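Local coordinates for probable dehydrogenase (Bordetella bronchiseptica, PDB 3MOI), which probably catalyses an NAD(P)-dependent oxidation or reduction, as a member of the GFO/IDH/MocA oxidoreductase family whose substrate is not established, at residues R193-R198 / G382-R387. Numbering follows the deposited sequence.
Sequences RITAVR and GRQVER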
ATOM      1  N   ARG A 193       2.342 -20.553   3.243  1.00 32.88           N
ATOM      2  CA  ARG A 193       3.390 -20.543   2.289  1.00 31.63           C
ATOM      3  C   ARG A 193       3.108 -19.490   1.205  1.00 30.96           C
ATOM      4  O   ARG A 193       1.977 -19.295   0.743  1.00 31.05           O
ATOM      5  CB  ARG A 193       3.556 -21.924   1.674  1.00 32.37           C
ATOM      6  CG  ARG A 193       4.695 -22.016   0.621  1.00 35.61           C
ATOM      7  CD  ARG A 193       5.027 -23.458   0.235  1.00 39.94           C
ATOM      8  NE  ARG A 193       5.529 -23.559  -1.145  1.00 45.57           N
ATOM      9  CZ  ARG A 193       6.821 -23.563  -1.464  1.00 48.26           C
ATOM     10  NH1 ARG A 193       7.738 -23.472  -0.497  1.00 52.19           N
ATOM     11  NH2 ARG A 193       7.203 -23.631  -2.736  1.00 47.16           N
ATOM     12  N   ILE A 194       4.168 -18.805   0.811  1.00 29.67           N
ATOM     13  CA  ILE A 194       4.126 -17.922  -0.301  1.00 28.51           C
ATOM     14  C   ILE A 194       4.308 -18.768  -1.550  1.00 28.64           C
ATOM     15  O   ILE A 194       5.347 -19.372  -1.723  1.00 29.58           O
ATOM     16  CB  ILE A 194       5.256 -16.900  -0.157  1.00 27.64           C
ATOM     17  CG1 ILE A 194       4.995 -16.049   1.089  1.00 28.27           C
ATOM     18  CG2 ILE A 194       5.328 -16.073  -1.376  1.00 26.83           C
ATOM     19  CD1 ILE A 194       6.090 -15.131   1.544  1.00 23.11           C
ATOM     20  N   THR A 195       3.326 -18.805  -2.419  1.00 29.19           N
ATOM     21  CA  THR A 195       3.359 -19.685  -3.619  1.00 30.16           C
ATOM     22  C   THR A 195       3.568 -18.938  -4.919  1.00 30.08           C
ATOM     23  O   THR A 195       3.813 -19.558  -5.929  1.00 31.39           O
ATOM     24  CB  THR A 195       2.050 -20.496  -3.818  1.00 30.46           C
ATOM     25  OG1 THR A 195       0.952 -19.580  -3.834  1.00 31.93           O
ATOM     26  CG2 THR A 195       1.847 -21.501  -2.667  1.00 28.13           C
ATOM     27  N   ALA A 196       3.493 -17.619  -4.926  1.00 29.43           N
ATOM     28  CA  ALA A 196       3.878 -16.905  -6.155  1.00 28.59           C
ATOM     29  C   ALA A 196       4.309 -15.468  -5.828  1.00 27.47           C
ATOM     30  O   ALA A 196       3.897 -14.909  -4.830  1.00 27.47           O
ATOM     31  CB  ALA A 196       2.735 -16.919  -7.171  1.00 26.60           C
ATOM     32  N   VAL A 197       5.123 -14.891  -6.696  1.00 27.43           N
ATOM     33  CA  VAL A 197       5.740 -13.591  -6.483  1.00 26.87           C
ATOM     34  C   VAL A 197       5.733 -12.825  -7.785  1.00 28.37           C
ATOM     35  O   VAL A 197       6.349 -13.281  -8.778  1.00 29.47           O
ATOM     36  CB  VAL A 197       7.197 -13.711  -6.091  1.00 25.81           C
ATOM     37  CG1 VAL A 197       7.764 -12.335  -5.859  1.00 25.25           C
ATOM     38  CG2 VAL A 197       7.368 -14.594  -4.894  1.00 21.68           C
ATOM     39  N   ARG A 198       5.054 -11.673  -7.768  1.00 28.63           N
ATOM     40  CA  ARG A 198       5.216 -10.667  -8.777  1.00 29.44           C
ATOM     41  C   ARG A 198       5.851  -9.439  -8.127  1.00 30.58           C
ATOM     42  O   ARG A 198       5.237  -8.839  -7.220  1.00 30.84           O
ATOM     43  CB  ARG A 198       3.851 -10.297  -9.362  1.00 29.64           C
ATOM     44  CG  ARG A 198       3.879  -9.183 -10.385  1.00 28.38           C
ATOM     45  CD  ARG A 198       4.765  -9.527 -11.607  1.00 30.57           C
ATOM     46  NE  ARG A 198       4.807  -8.405 -12.531  1.00 30.88           N
ATOM     47  CZ  ARG A 198       5.869  -7.641 -12.740  1.00 29.99           C
ATOM     48  NH1 ARG A 198       6.995  -7.942 -12.127  1.00 27.41           N
ATOM     49  NH2 ARG A 198       5.799  -6.594 -13.587  1.00 27.06           N
ATOM     50  N   GLY A 382       9.615  -9.395 -15.599  1.00 33.74           N
ATOM     51  CA  GLY A 382       8.238  -8.893 -15.704  1.00 32.90           C
ATOM     52  C   GLY A 382       7.137  -9.908 -15.412  1.00 33.06           C
ATOM     53  O   GLY A 382       5.967  -9.575 -15.516  1.00 32.85           O
ATOM     54  N   ARG A 383       7.473 -11.129 -14.994  1.00 32.70           N
ATOM     55  CA  ARG A 383       6.463 -12.200 -14.931  1.00 32.82           C
ATOM     56  C   ARG A 383       6.242 -12.561 -13.455  1.00 32.06           C
ATOM     57  O   ARG A 383       7.129 -12.429 -12.625  1.00 31.77           O
ATOM     58  CB  ARG A 383       6.927 -13.444 -15.736  1.00 33.86           C
ATOM     59  CG  ARG A 383       6.922 -13.431 -17.390  1.00 38.30           C
ATOM     60  CD  ARG A 383       5.675 -14.230 -18.007  1.00 47.65           C
ATOM     61  NE  ARG A 383       4.869 -14.488 -16.778  1.00 54.77           N
ATOM     62  CZ  ARG A 383       3.753 -13.866 -16.328  1.00 47.85           C
ATOM     63  NH1 ARG A 383       2.997 -12.973 -17.055  1.00 48.46           N
ATOM     64  NH2 ARG A 383       3.374 -14.236 -15.143  1.00 35.23           N
ATOM     65  N   GLN A 384       5.027 -12.963 -13.109  1.00 32.09           N
ATOM     66  CA  GLN A 384       4.784 -13.634 -11.849  1.00 31.89           C
ATOM     67  C   GLN A 384       5.552 -14.933 -11.831  1.00 32.31           C
ATOM     68  O   GLN A 384       5.537 -15.677 -12.777  1.00 31.95           O
ATOM     69  CB  GLN A 384       3.327 -13.937 -11.666  1.00 31.71           C
ATOM     70  CG  GLN A 384       3.025 -14.755 -10.381  1.00 32.43           C
ATOM     71  CD  GLN A 384       1.588 -14.592  -9.931  1.00 31.56           C
ATOM     72  OE1 GLN A 384       1.203 -13.564  -9.391  1.00 32.97           O
ATOM     73  NE2 GLN A 384       0.808 -15.601 -10.127  1.00 31.88           N
ATOM     74  N   VAL A 385       6.225 -15.191 -10.735  1.00 33.19           N
ATOM     75  CA  VAL A 385       7.077 -16.355 -10.607  1.00 33.81           C
ATOM     76  C   VAL A 385       6.364 -17.377  -9.679  1.00 35.22           C
ATOM     77  O   VAL A 385       6.059 -17.080  -8.563  1.00 34.08           O
ATOM     78  CB  VAL A 385       8.477 -15.888 -10.049  1.00 33.99           C
ATOM     79  CG1 VAL A 385       9.292 -17.049  -9.561  1.00 29.03           C
ATOM     80  CG2 VAL A 385       9.224 -15.061 -11.111  1.00 30.81           C
ATOM     81  N   GLU A 386       6.079 -18.573 -10.157  1.00 37.27           N
ATOM     82  CA  GLU A 386       5.444 -19.601  -9.307  1.00 38.48           C
ATOM     83  C   GLU A 386       6.460 -20.370  -8.500  1.00 38.26           C
ATOM     84  O   GLU A 386       7.453 -20.769  -9.025  1.00 38.12           O
ATOM     85  CB  GLU A 386       4.719 -20.593 -10.179  1.00 38.27           C
ATOM     86  CG  GLU A 386       3.680 -19.979 -11.096  1.00 42.32           C
ATOM     87  CD  GLU A 386       2.478 -19.411 -10.347  1.00 47.43           C
ATOM     88  OE1 GLU A 386       2.249 -19.857  -9.195  1.00 49.62           O
ATOM     89  OE2 GLU A 386       1.772 -18.514 -10.913  1.00 49.58           O
ATOM     90  N   ARG A 387       6.202 -20.667  -7.246  1.00 39.48           N
ATOM     91  CA  ARG A 387       7.142 -21.574  -6.562  1.00 40.80           C
ATOM     92  C   ARG A 387       6.580 -22.650  -5.635  1.00 41.18           C
ATOM     93  O   ARG A 387       5.367 -22.686  -5.441  1.00 42.84           O
ATOM     94  CB  ARG A 387       8.166 -20.753  -5.837  1.00 40.82           C
ATOM     95  CG  ARG A 387       7.672 -19.855  -4.751  1.00 39.72           C
ATOM     96  CD  ARG A 387       8.944 -19.425  -3.936  1.00 39.53           C
ATOM     97  NE  ARG A 387       8.492 -19.387  -2.605  1.00 39.68           N
ATOM     98  CZ  ARG A 387       8.910 -20.054  -1.550  1.00 35.53           C
ATOM     99  NH1 ARG A 387      10.010 -20.733  -1.496  1.00 31.68           N
ATOM    100  NH2 ARG A 387       8.186 -19.903  -0.471  1.00 34.87           N
TER
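Without the C-terminal tail, strand 194-202 would end this side of the sheet, and the tail meets several of its outward-facing backbone groups. Leaving helix 362-381 through Gly382, whose positive phi suits glycine, the tail runs antiparallel to that strand, its residues 385-386 forming one of the mixed sheet's two outer strands within this chain. Val197 and Val385 form a hydrogen-bonded pair, Val197 N to Val385 O at 3.0 Å and Val385 N to Val197 O at 2.7 Å; Arg387 N then reaches Thr195 O at 2.9 Å. Ile194 O receives two weak bonds from Arg387, NH2 at 3.1 Å and NE at 3.3 Å. Arg193 NH1 lies over that guanidinium, 3.6 Å from Arg387 NH2, a repulsion offset by salt bridges from Arg387 to Asp367 and Glu370. Gln384 NE2 donates to Glu386 OE2 at 3.2 Å. The pairing holds the tail to its own chain, whereas Arg198 NE donates to Gln384 OE1 of the second subunit and Arg383 salt-bridges Glu386 of the second subunit, committing side-chain polarity to the dimer interface.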